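Local structure of homoserine kinase (Listeria monocytogenes, 3HUL) at residues 237-241 / 253-259; 89-93 / 119-123; 35-41 / 69-74; 14-18 / 209-215. The protein probably catalyses the ATP-dependent phosphorylation of L-homoserine to O-phospho-L-homoserine, a late step in the synthesis of threonine from aspartate. All blocks are in the same frame, centred on the assembly; numbering follows the deposited sequence.

Contact 1. Residues 237-241 / 253-259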
loop_
_atom_site.group_PDB
_atom_site.type_symbol
_atom_site.label_atom_id
_atom_site.label_comp_id
_atom_site.label_asym_id
_atom_site.label_seq_id
_atom_site.Cartn_x
_atom_site.Cartn_y
_atom_site.Cartn_z
ATOM N N GLN A 237 -5.873 -18.078 21.811
ATOM C CA GLN A 237 -6.489 -16.809 22.224
ATOM C C GLN A 237 -6.491 -15.734 21.109
ATOM O O GLN A 237 -7.048 -14.649 21.284
ATOM C CB GLN A 237 -5.818 -16.247 23.477
ATOM C CG GLN A 237 -5.764 -17.218 24.665
ATOM C CD GLN A 237 -4.975 -16.651 25.837
ATOM O OE1 GLN A 237 -5.148 -15.497 26.218
ATOM N NE2 GLN A 237 -4.117 -17.467 26.413
ATOM N N GLY A 238 -5.887 -16.044 19.963
ATOM C CA GLY A 238 -5.962 -15.162 18.802
ATOM C C GLY A 238 -4.625 -14.571 18.387
ATOM O O GLY A 238 -4.577 -13.624 17.600
ATOM N N ALA A 239 -3.531 -15.095 18.938
ATOM C CA ALA A 239 -2.204 -14.655 18.511
ATOM C C ALA A 239 -1.980 -15.166 17.076
ATOM O O ALA A 239 -2.585 -16.156 16.659
ATOM C CB ALA A 239 -1.122 -15.154 19.462
ATOM N N TYR A 240 -1.119 -14.479 16.332
ATOM C CA TYR A 240 -0.808 -14.881 14.954
ATOM C C TYR A 240 0.169 -16.030 14.843
ATOM O O TYR A 240 0.049 -16.876 13.963
ATOM C CB TYR A 240 -0.243 -13.690 14.190
ATOM C CG TYR A 240 -1.085 -12.443 14.293
ATOM C CD1 TYR A 240 -2.440 -12.469 13.951
ATOM C CD2 TYR A 240 -0.515 -11.224 14.684
ATOM C CE1 TYR A 240 -3.235 -11.312 14.044
ATOM C CE2 TYR A 240 -1.306 -10.037 14.766
ATOM C CZ TYR A 240 -2.645 -10.099 14.447
ATOM O OH TYR A 240 -3.418 -8.960 14.505
ATOM N N ALA A 241 1.149 -16.057 15.734
ATOM C CA ALA A 241 2.321 -16.899 15.543
ATOM C C ALA A 241 3.250 -16.790 16.754
ATOM O O ALA A 241 3.222 -15.798 17.469
ATOM C CB ALA A 241 3.074 -16.439 14.281
ATOM N N VAL A 253 6.056 -13.956 20.321
ATOM C CA VAL A 253 4.681 -14.244 20.023
ATOM C C VAL A 253 4.155 -12.989 19.345
ATOM O O VAL A 253 4.283 -11.894 19.866
ATOM C CB VAL A 253 3.863 -14.539 21.317
ATOM C CG1 VAL A 253 2.342 -14.640 21.037
ATOM C CG2 VAL A 253 4.384 -15.820 22.038
ATOM N N PHE A 254 3.565 -13.149 18.173
ATOM C CA PHE A 254 2.997 -11.996 17.461
ATOM C C PHE A 254 1.480 -11.995 17.701
ATOM O O PHE A 254 0.838 -13.014 17.512
ATOM C CB PHE A 254 3.330 -12.072 15.951
ATOM C CG PHE A 254 4.825 -11.943 15.630
ATOM C CD1 PHE A 254 5.342 -10.750 15.107
ATOM C CD2 PHE A 254 5.694 -13.013 15.834
ATOM C CE1 PHE A 254 6.728 -10.617 14.822
ATOM C CE2 PHE A 254 7.073 -12.914 15.543
ATOM C CZ PHE A 254 7.596 -11.696 15.035
ATOM N N ALA A 255 0.910 -10.863 18.095
ATOM C CA ALA A 255 -0.515 -10.826 18.489
ATOM C C ALA A 255 -1.174 -9.493 18.230
ATOM O O ALA A 255 -0.518 -8.469 18.281
ATOM C CB ALA A 255 -0.641 -11.154 20.001
ATOM N N PRO A 256 -2.491 -9.497 17.976
ATOM C CA PRO A 256 -3.236 -8.244 17.895
ATOM C C PRO A 256 -2.908 -7.381 19.121
ATOM O O PRO A 256 -2.716 -7.915 20.249
ATOM C CB PRO A 256 -4.686 -8.695 17.974
ATOM C CG PRO A 256 -4.683 -10.070 17.429
ATOM C CD PRO A 256 -3.364 -10.672 17.811
ATOM N N ARG A 257 -2.833 -6.070 18.918
ATOM C CA ARG A 257 -2.515 -5.183 20.025
ATOM C C ARG A 257 -3.479 -5.230 21.197
ATOM O O ARG A 257 -3.049 -5.068 22.332
ATOM C CB ARG A 257 -2.356 -3.735 19.589
ATOM C CG ARG A 257 -0.937 -3.251 19.780
ATOM C CD ARG A 257 -0.897 -1.792 20.158
ATOM N NE ARG A 257 -0.419 -1.007 19.028
ATOM C CZ ARG A 257 0.081 0.222 19.127
ATOM N NH1 ARG A 257 0.156 0.818 20.310
ATOM N NH2 ARG A 257 0.507 0.852 18.033
ATOM N N ASN A 258 -4.763 -5.438 20.942
ATOM C CA ASN A 258 -5.738 -5.453 22.037
ATOM C C ASN A 258 -5.496 -6.638 22.976
ATOM O O ASN A 258 -5.933 -6.617 24.098
ATOM C CB ASN A 258 -7.178 -5.465 21.507
ATOM C CG ASN A 258 -7.516 -6.745 20.775
ATOM O OD1 ASN A 258 -7.146 -6.943 19.627
ATOM N ND2 ASN A 258 -8.242 -7.607 21.431
ATOM N N LEU A 259 -4.766 -7.643 22.496
ATOM C CA LEU A 259 -4.515 -8.867 23.243
ATOM C C LEU A 259 -3.220 -8.841 24.042
ATOM O O LEU A 259 -2.982 -9.738 24.844
ATOM C CB LEU A 259 -4.449 -10.060 22.298
ATOM C CG LEU A 259 -5.699 -10.828 21.898
ATOM C CD1 LEU A 259 -5.277 -11.992 21.029
ATOM C CD2 LEU A 259 -6.462 -11.334 23.157
#
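The methyl group of Ala-239 sits at the apolar centre: its CB lies 3.8 Å from CG1 of Val-253 and 4.1 Å from CB of Ala-255. These small side chains suit a layer closed by helices 227-235 and 260-268, which pack on them through Ala-234 and Leu-263. Next to this centre, CD of Pro-256 rests over the face of the Tyr-240 ring, 3.8 Å from its centroid, a CH-pi contact between puckered proline and flat phenol ring. Leu-259 turns back so that its CD1 comes to 3.2 Å from O of Gln-237 and 3.7 Å from C of Gly-238; Leu-259 and Pro-256 also pack on Asn-258 of the second subunit. Gly-238, the first residue past the helix, takes the positive phi of a Schellman motif; at 115° any CB would be jammed against the preceding carbonyl and crowd CD1 of Leu-259. The chain then enters the antiparallel sheet of the GHMP kinase C-terminal domain through a classic beta bulge, Tyr-240 and Ala-241 both facing Phe-254. Two backbone hydrogen bonds fix it: Tyr-240 N to Phe-254 O at 2.7 Å, and Phe-254 N to Ala-241 O at 2.8 Å. Further out, Ser-266 OG holds Gln-237 NE2.

Contact 2. Residues 89-93 / 119-123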
loop_
_atom_site.group_PDB
_atom_site.type_symbol
_atom_site.label_atom_id
_atom_site.label_comp_id
_atom_site.label_asym_id
_atom_site.label_seq_id
_atom_site.Cartn_x
_atom_site.Cartn_y
_atom_site.Cartn_z
ATOM N N SER A 89 23.984 -7.247 19.203
ATOM C CA SER A 89 25.193 -7.070 18.434
ATOM C C SER A 89 24.990 -6.016 17.336
ATOM O O SER A 89 25.832 -5.118 17.124
ATOM C CB SER A 89 25.606 -8.412 17.852
ATOM O OG SER A 89 26.559 -8.227 16.817
ATOM N N SER A 90 23.868 -6.104 16.639
ATOM C CA SER A 90 23.673 -5.232 15.483
ATOM C C SER A 90 23.393 -3.796 15.929
ATOM O O SER A 90 23.767 -2.857 15.244
ATOM C CB SER A 90 22.563 -5.770 14.564
ATOM O OG SER A 90 21.387 -4.947 14.615
ATOM N N ALA A 91 22.744 -3.632 17.078
ATOM C CA ALA A 91 22.520 -2.292 17.628
ATOM C C ALA A 91 23.848 -1.589 17.990
ATOM O O ALA A 91 23.985 -0.354 17.775
ATOM C CB ALA A 91 21.588 -2.326 18.834
ATOM N N ALA A 92 24.817 -2.374 18.489
ATOM C CA ALA A 92 26.128 -1.839 18.861
ATOM C C ALA A 92 26.897 -1.380 17.625
ATOM O O ALA A 92 27.484 -0.286 17.628
ATOM C CB ALA A 92 26.950 -2.861 19.739
ATOM N N VAL A 93 26.857 -2.174 16.557
ATOM C CA VAL A 93 27.488 -1.806 15.296
ATOM C C VAL A 93 26.876 -0.502 14.731
ATOM O O VAL A 93 27.586 0.448 14.407
ATOM C CB VAL A 93 27.370 -2.939 14.247
ATOM C CG1 VAL A 93 27.755 -2.415 12.857
ATOM C CG2 VAL A 93 28.222 -4.187 14.652
ATOM N N GLU A 119 27.599 -4.809 5.579
ATOM C CA GLU A 119 28.954 -5.277 5.242
ATOM C C GLU A 119 29.686 -5.789 6.489
ATOM O O GLU A 119 30.339 -6.827 6.444
ATOM C CB GLU A 119 29.714 -4.134 4.574
ATOM C CG GLU A 119 31.039 -4.481 3.919
ATOM C CD GLU A 119 31.626 -3.276 3.152
ATOM O OE1 GLU A 119 30.912 -2.683 2.288
ATOM O OE2 GLU A 119 32.800 -2.919 3.421
ATOM N N ILE A 120 29.560 -5.072 7.605
ATOM C CA ILE A 120 30.167 -5.513 8.865
ATOM C C ILE A 120 29.525 -6.789 9.384
ATOM O O ILE A 120 30.228 -7.726 9.795
ATOM C CB ILE A 120 30.085 -4.440 9.977
ATOM C CG1 ILE A 120 30.954 -3.225 9.613
ATOM C CG2 ILE A 120 30.519 -5.029 11.314
ATOM C CD1 ILE A 120 30.803 -2.054 10.597
ATOM N N GLU A 121 28.190 -6.829 9.389
ATOM C CA GLU A 121 27.501 -7.973 9.981
ATOM C C GLU A 121 27.390 -9.201 9.073
ATOM O O GLU A 121 27.227 -10.321 9.572
ATOM C CB GLU A 121 26.129 -7.566 10.504
ATOM C CG GLU A 121 26.187 -6.580 11.686
ATOM C CD GLU A 121 26.422 -7.259 13.027
ATOM O OE1 GLU A 121 25.458 -7.354 13.791
ATOM O OE2 GLU A 121 27.565 -7.687 13.335
ATOM N N GLY A 122 27.481 -8.991 7.756
ATOM C CA GLY A 122 27.371 -10.073 6.793
ATOM C C GLY A 122 25.942 -10.339 6.329
ATOM O O GLY A 122 25.723 -11.176 5.448
ATOM N N HIS A 123 24.976 -9.629 6.925
ATOM C CA HIS A 123 23.551 -9.705 6.533
ATOM C C HIS A 123 22.801 -8.411 6.902
ATOM O O HIS A 123 23.181 -7.718 7.845
ATOM C CB HIS A 123 22.869 -10.933 7.159
ATOM C CG HIS A 123 22.967 -10.989 8.651
ATOM N ND1 HIS A 123 21.872 -10.815 9.478
ATOM C CD2 HIS A 123 24.017 -11.236 9.468
ATOM C CE1 HIS A 123 22.251 -10.924 10.740
ATOM N NE2 HIS A 123 23.551 -11.176 10.762
#
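Two helices meet here in the N-terminal domain of the GHMP kinase fold: residues 89-93 form an early turn of helix 88-103, whose Ser-89, Ser-90 and Ala-91 end the glycine- and serine-rich segment predicted to bind ATP, and residues 119-121 close helix 110-121. The backbones come close, with CA of Ser-90 7.2 Å from CA of Glu-121, and the contact is made by side chains. Gly-122 takes a positive phi of 90° as the chain leaves the second helix, a conformation in which a CB would collide with the carbonyl oxygen of Glu-121. At the apolar end, Val-93 and Ile-120 point at each other, and CG1 of Val-93 touches CD1 of Ile-120 at 3.8 Å; branched side chains fill this space without reaching far. Helix 57-65 adds Val-57 and Thr-61 beside them. Glu-121 is long enough to cross to the start of the other helix. Ser-89 also lies beside a bound sulfate, probably from the crystallisation liquor. The Glu-121 carboxylate meets this small polar residue through OE1, which accepts a weak hydrogen bond from Ser-89 OG at 3.3 Å and lies 3.2 Å from CA of Ser-90.

Contact 3. Residues 35-41 / 69-74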
loop_
_atom_site.group_PDB
_atom_site.type_symbol
_atom_site.label_atom_id
_atom_site.label_comp_id
_atom_site.label_asym_id
_atom_site.label_seq_id
_atom_site.Cartn_x
_atom_site.Cartn_y
_atom_site.Cartn_z
ATOM N N ALA A 35 33.019 14.018 27.488
ATOM C CA ALA A 35 34.168 14.845 27.113
ATOM C C ALA A 35 35.241 14.081 26.336
ATOM O O ALA A 35 35.405 12.877 26.515
ATOM C CB ALA A 35 34.777 15.499 28.364
ATOM N N GLU A 36 35.960 14.804 25.476
ATOM C CA GLU A 36 37.147 14.293 24.804
ATOM C C GLU A 36 38.142 13.853 25.885
ATOM O O GLU A 36 38.095 14.364 27.007
ATOM C CB GLU A 36 37.743 15.368 23.888
ATOM C CG GLU A 36 36.690 16.273 23.226
ATOM C CD GLU A 36 37.068 16.722 21.819
ATOM O OE1 GLU A 36 37.197 17.943 21.580
ATOM O OE2 GLU A 36 37.237 15.850 20.942
ATOM N N ALA A 37 39.004 12.881 25.571
ATOM C CA ALA A 37 39.908 12.289 26.581
ATOM C C ALA A 37 41.153 11.596 26.013
ATOM O O ALA A 37 41.363 11.566 24.787
ATOM C CB ALA A 37 39.134 11.339 27.536
ATOM N N ASP A 38 41.975 11.057 26.923
ATOM C CA ASP A 38 43.244 10.396 26.578
ATOM C C ASP A 38 43.011 9.074 25.862
ATOM O O ASP A 38 43.831 8.634 25.053
ATOM C CB ASP A 38 44.091 10.139 27.838
ATOM C CG ASP A 38 45.517 9.663 27.506
ATOM O OD1 ASP A 38 46.021 9.964 26.397
ATOM O OD2 ASP A 38 46.141 8.984 28.348
ATOM N N SER A 39 41.882 8.453 26.191
ATOM C CA SER A 39 41.489 7.152 25.654
ATOM C C SER A 39 39.978 6.964 25.813
ATOM O O SER A 39 39.309 7.731 26.514
ATOM C CB SER A 39 42.240 6.020 26.376
ATOM O OG SER A 39 41.845 5.962 27.736
ATOM N N TRP A 40 39.456 5.930 25.158
ATOM C CA TRP A 40 38.041 5.622 25.188
ATOM C C TRP A 40 37.682 4.917 26.479
ATOM O O TRP A 40 38.379 4.016 26.902
ATOM C CB TRP A 40 37.694 4.720 24.012
ATOM C CG TRP A 40 37.908 5.333 22.669
ATOM C CD1 TRP A 40 39.008 5.192 21.873
ATOM C CD2 TRP A 40 36.987 6.164 21.942
ATOM N NE1 TRP A 40 38.832 5.888 20.694
ATOM C CE2 TRP A 40 37.599 6.488 20.711
ATOM C CE3 TRP A 40 35.700 6.652 22.207
ATOM C CZ2 TRP A 40 36.970 7.297 19.745
ATOM C CZ3 TRP A 40 35.078 7.455 21.259
ATOM C CH2 TRP A 40 35.718 7.774 20.043
ATOM N N TYR A 41 36.597 5.341 27.111
ATOM C CA TYR A 41 35.981 4.555 28.171
ATOM C C TYR A 41 34.473 4.587 27.978
ATOM O O TYR A 41 33.911 5.627 27.627
ATOM C CB TYR A 41 36.336 5.080 29.569
ATOM C CG TYR A 41 35.798 4.200 30.694
ATOM C CD1 TYR A 41 36.338 2.924 30.928
ATOM C CD2 TYR A 41 34.750 4.629 31.517
ATOM C CE1 TYR A 41 35.857 2.102 31.946
ATOM C CE2 TYR A 41 34.255 3.805 32.552
ATOM C CZ TYR A 41 34.818 2.541 32.752
ATOM O OH TYR A 41 34.348 1.703 33.746
ATOM N N LEU A 69 39.654 9.685 14.804
ATOM C CA LEU A 69 38.808 10.214 15.888
ATOM C C LEU A 69 39.588 10.479 17.177
ATOM O O LEU A 69 40.470 9.700 17.543
ATOM C CB LEU A 69 37.692 9.223 16.240
ATOM C CG LEU A 69 36.400 9.128 15.419
ATOM C CD1 LEU A 69 35.452 8.142 16.086
ATOM C CD2 LEU A 69 35.706 10.484 15.176
ATOM N N THR A 70 39.252 11.583 17.845
ATOM C CA THR A 70 39.675 11.855 19.220
ATOM C C THR A 70 38.794 11.011 20.117
ATOM O O THR A 70 37.580 11.037 19.950
ATOM C CB THR A 70 39.409 13.342 19.620
ATOM O OG1 THR A 70 40.020 14.218 18.678
ATOM C CG2 THR A 70 39.918 13.661 21.034
ATOM N N PRO A 71 39.394 10.266 21.067
ATOM C CA PRO A 71 38.674 9.481 22.072
ATOM C C PRO A 71 37.715 10.289 22.917
ATOM O O PRO A 71 37.854 11.495 23.029
ATOM C CB PRO A 71 39.801 8.956 22.966
ATOM C CG PRO A 71 40.941 8.830 22.056
ATOM C CD PRO A 71 40.845 10.005 21.129
ATOM N N HIS A 72 36.748 9.597 23.512
ATOM C CA HIS A 72 35.782 10.185 24.435
ATOM C C HIS A 72 35.477 9.204 25.548
ATOM O O HIS A 72 35.759 8.022 25.412
ATOM C CB HIS A 72 34.468 10.478 23.714
ATOM C CG HIS A 72 34.493 11.709 22.869
ATOM N ND1 HIS A 72 33.854 12.869 23.239
ATOM C CD2 HIS A 72 35.051 11.951 21.661
ATOM C CE1 HIS A 72 34.030 13.782 22.298
ATOM N NE2 HIS A 72 34.749 13.247 21.327
ATOM N N HIS A 73 34.920 9.714 26.641
ATOM C CA HIS A 73 34.242 8.903 27.647
ATOM C C HIS A 73 32.769 8.875 27.248
ATOM O O HIS A 73 32.265 9.851 26.682
ATOM C CB HIS A 73 34.375 9.529 29.047
ATOM C CG HIS A 73 35.776 9.522 29.586
ATOM N ND1 HIS A 73 36.297 10.569 30.321
ATOM C CD2 HIS A 73 36.767 8.600 29.487
ATOM C CE1 HIS A 73 37.547 10.289 30.656
ATOM N NE2 HIS A 73 37.856 9.103 30.160
ATOM N N LEU A 74 32.089 7.767 27.542
ATOM C CA LEU A 74 30.686 7.553 27.129
ATOM C C LEU A 74 29.963 6.828 28.229
ATOM O O LEU A 74 30.594 6.152 29.033
ATOM C CB LEU A 74 30.589 6.723 25.838
ATOM C CG LEU A 74 31.463 7.141 24.657
ATOM C CD1 LEU A 74 32.705 6.272 24.593
ATOM C CD2 LEU A 74 30.719 7.045 23.348
#
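Four backbone hydrogen bonds join residues 35-41 to 69-74, and the first segment supplies partners on two sides of the second. On one, His-73 N donates to Ala-35 O at 3.2 Å and Ala-37 N to Pro-71 O at 3.1 Å, flanking the antiparallel, non-hydrogen-bonded pair Glu-36 and His-72. On the other, Tyr-41 N donates to His-72 O at 3.3 Å and Leu-74 N to Tyr-41 O at 2.8 Å, in parallel pairing. The chain thus leaves strand 27-36, loops around the start of strand 72-78 and re-enters the sheet beyond it. Pro-71, lacking an amide proton, offers its carbonyl, while its CA lies over the Trp-40 six-membered ring, 3.6 Å from the centroid. This broad indole packs against Leu-99 of helix 88-103 and Ile-59 and Leu-63 of helix 57-65. ND1 of His-72 is hydrogen-bonded to Gly-34 O, and its ring takes Glu-36 CA over one face. Because all four bonds join main-chain atoms, the pairing itself does not depend on side-chain charge.

Contact 4. Residues 14-18 / 209-215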
loop_
_atom_site.group_PDB
_atom_site.type_symbol
_atom_site.label_atom_id
_atom_site.label_comp_id
_atom_site.label_asym_id
_atom_site.label_seq_id
_atom_site.Cartn_x
_atom_site.Cartn_y
_atom_site.Cartn_z
ATOM N N LEU A 14 12.641 -13.137 9.908
ATOM C CA LEU A 14 11.192 -13.242 10.063
ATOM C C LEU A 14 10.640 -14.279 9.099
ATOM O O LEU A 14 10.694 -14.092 7.882
ATOM C CB LEU A 14 10.504 -11.899 9.783
ATOM C CG LEU A 14 10.049 -10.923 10.881
ATOM C CD1 LEU A 14 8.970 -10.003 10.280
ATOM C CD2 LEU A 14 9.489 -11.618 12.124
ATOM N N GLY A 15 10.124 -15.375 9.650
ATOM C CA GLY A 15 9.696 -16.510 8.853
ATOM C C GLY A 15 10.803 -17.059 7.961
ATOM O O GLY A 15 11.969 -17.117 8.370
ATOM N N PRO A 16 10.451 -17.428 6.712
ATOM C CA PRO A 16 11.486 -17.838 5.807
ATOM C C PRO A 16 12.155 -16.640 5.142
ATOM O O PRO A 16 12.894 -16.829 4.178
ATOM C CB PRO A 16 10.732 -18.705 4.789
ATOM C CG PRO A 16 9.304 -18.746 5.262
ATOM C CD PRO A 16 9.143 -17.499 6.054
ATOM N N GLY A 17 11.962 -15.430 5.677
ATOM C CA GLY A 17 12.721 -14.254 5.210
ATOM C C GLY A 17 14.177 -14.234 5.675
ATOM O O GLY A 17 14.680 -13.220 6.179
ATOM N N PHE A 18 14.860 -15.369 5.479
ATOM C CA PHE A 18 16.235 -15.554 5.923
ATOM C C PHE A 18 17.192 -14.525 5.344
ATOM O O PHE A 18 17.235 -14.323 4.122
ATOM C CB PHE A 18 16.710 -16.985 5.634
ATOM C CG PHE A 18 17.979 -17.346 6.361
ATOM C CD1 PHE A 18 17.942 -17.740 7.710
ATOM C CD2 PHE A 18 19.209 -17.256 5.719
ATOM C CE1 PHE A 18 19.125 -18.065 8.398
ATOM C CE2 PHE A 18 20.395 -17.568 6.400
ATOM C CZ PHE A 18 20.354 -17.982 7.736
ATOM N N MET A 209 2.588 -18.425 7.719
ATOM C CA MET A 209 3.802 -18.538 6.895
ATOM C C MET A 209 5.047 -18.338 7.772
ATOM O O MET A 209 6.035 -19.024 7.637
ATOM C CB MET A 209 3.787 -17.520 5.724
ATOM C CG MET A 209 2.590 -17.675 4.721
ATOM S SD MET A 209 2.523 -19.247 3.802
ATOM C CE MET A 209 1.425 -20.220 4.798
ATOM N N MET A 210 4.968 -17.380 8.678
ATOM C CA MET A 210 6.072 -17.016 9.519
ATOM C C MET A 210 6.570 -18.208 10.379
ATOM O O MET A 210 7.755 -18.280 10.689
ATOM C CB MET A 210 5.649 -15.832 10.382
ATOM C CG MET A 210 6.745 -15.141 11.142
ATOM S SD MET A 210 6.084 -13.862 12.273
ATOM C CE MET A 210 4.849 -13.099 11.274
ATOM N N GLU A 211 5.678 -19.137 10.727
ATOM C CA GLU A 211 6.026 -20.301 11.572
ATOM C C GLU A 211 6.754 -21.443 10.850
ATOM O O GLU A 211 7.315 -22.313 11.501
ATOM C CB GLU A 211 4.793 -20.852 12.305
ATOM C CG GLU A 211 4.311 -19.925 13.412
ATOM C CD GLU A 211 3.256 -20.524 14.321
ATOM O OE1 GLU A 211 2.408 -21.336 13.873
ATOM O OE2 GLU A 211 3.266 -20.154 15.503
ATOM N N ARG A 212 6.751 -21.446 9.518
ATOM C CA ARG A 212 7.508 -22.455 8.765
ATOM C C ARG A 212 9.003 -22.081 8.627
ATOM O O ARG A 212 9.349 -20.920 8.373
ATOM C CB ARG A 212 6.835 -22.704 7.419
ATOM C CG ARG A 212 5.326 -22.810 7.544
ATOM C CD ARG A 212 4.744 -23.969 6.779
ATOM N NE ARG A 212 3.281 -23.998 6.910
ATOM C CZ ARG A 212 2.503 -25.018 6.548
ATOM N NH1 ARG A 212 3.026 -26.125 6.021
ATOM N NH2 ARG A 212 1.190 -24.931 6.714
ATOM N N ASP A 213 9.897 -23.041 8.835
ATOM C CA ASP A 213 11.341 -22.718 8.845
ATOM C C ASP A 213 11.972 -22.740 7.443
ATOM O O ASP A 213 12.297 -21.678 6.889
ATOM C CB ASP A 213 12.119 -23.593 9.856
ATOM C CG ASP A 213 11.973 -25.099 9.597
ATOM O OD1 ASP A 213 11.481 -25.500 8.506
ATOM O OD2 ASP A 213 12.372 -25.885 10.498
ATOM N N LEU A 214 12.147 -23.962 6.926
ATOM C CA LEU A 214 12.500 -24.317 5.537
ATOM C C LEU A 214 13.941 -24.126 5.070
ATOM O O LEU A 214 14.336 -24.718 4.055
ATOM C CB LEU A 214 11.514 -23.709 4.530
ATOM C CG LEU A 214 10.028 -24.050 4.678
ATOM C CD1 LEU A 214 9.218 -23.089 3.821
ATOM C CD2 LEU A 214 9.722 -25.508 4.310
ATOM N N TRP A 215 14.725 -23.335 5.793
ATOM C CA TRP A 215 16.032 -22.893 5.288
ATOM C C TRP A 215 17.292 -23.680 5.726
ATOM O O TRP A 215 17.253 -24.498 6.646
ATOM C CB TRP A 215 16.221 -21.394 5.543
ATOM C CG TRP A 215 15.452 -20.534 4.587
ATOM C CD1 TRP A 215 14.392 -19.731 4.881
ATOM C CD2 TRP A 215 15.676 -20.398 3.178
ATOM N NE1 TRP A 215 13.953 -19.090 3.756
ATOM C CE2 TRP A 215 14.718 -19.482 2.692
ATOM C CE3 TRP A 215 16.591 -20.965 2.275
ATOM C CZ2 TRP A 215 14.644 -19.117 1.355
ATOM C CZ3 TRP A 215 16.517 -20.596 0.935
ATOM C CH2 TRP A 215 15.548 -19.683 0.490
#
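A type II' beta turn from Leu-14 to Gly-17, in the loop between strands 3-12 and 21-25, packs against the end of helix 203-210 and the chain that follows. It brings an N-terminal loop onto the GHMP kinase C-terminal domain. Gly-17 N closes the turn on Leu-14 O at 2.9 Å. Gly-15 occupies its first corner with phi at 56°; a CB there would clash with CD of Pro-16 and crowd CA of Met-210. Without one, Gly-15 CA approaches Met-210 O to 3.2 Å in a CA-H...O contact. Pro-16 suits the second corner, since its ring keeps phi near the -80° needed at position i+2, and its carbonyl O accepts a short hydrogen bond of 2.5 Å from NE1 of Trp-215. The indole is broad enough to meet Phe-18 as well, whose CB stands over its five-membered ring, 3.9 Å from the centroid. Flexible Met-210 reaches CD2 of Leu-14 with its SD at 4.1 Å. Phe-18 also meets the ring of Phe-181 of the third subunit. Around the contact, helix 181-198 packs on Pro-16 and Trp-215 through Ile-190 and Ala-187, while Phe-254 of strand 251-255 touches both Leu-14 and Met-210.

Along the chain the contacts are nested and then serial: the loop closed by contact 4 spans residues 14 to 215 and encloses contacts 3 and 2 in turn, and contact 1 follows. Contacts 2 and 3, with centres about 23 Å apart, belong to the N-terminal part of the fold and are connected by strand 72-78 running on to helix 88-103 through the predicted ATP-binding loop. Contacts 1 and 4, centres about 18 Å apart, touch through Phe-254, which packs on Leu-14 and Met-210. Contacts 1 and 3 lie farthest apart, about 45 Å between centres, on opposite sides of the chain's centre. By pairing an N-terminal loop with a C-terminal segment, contact 4 joins the two portions.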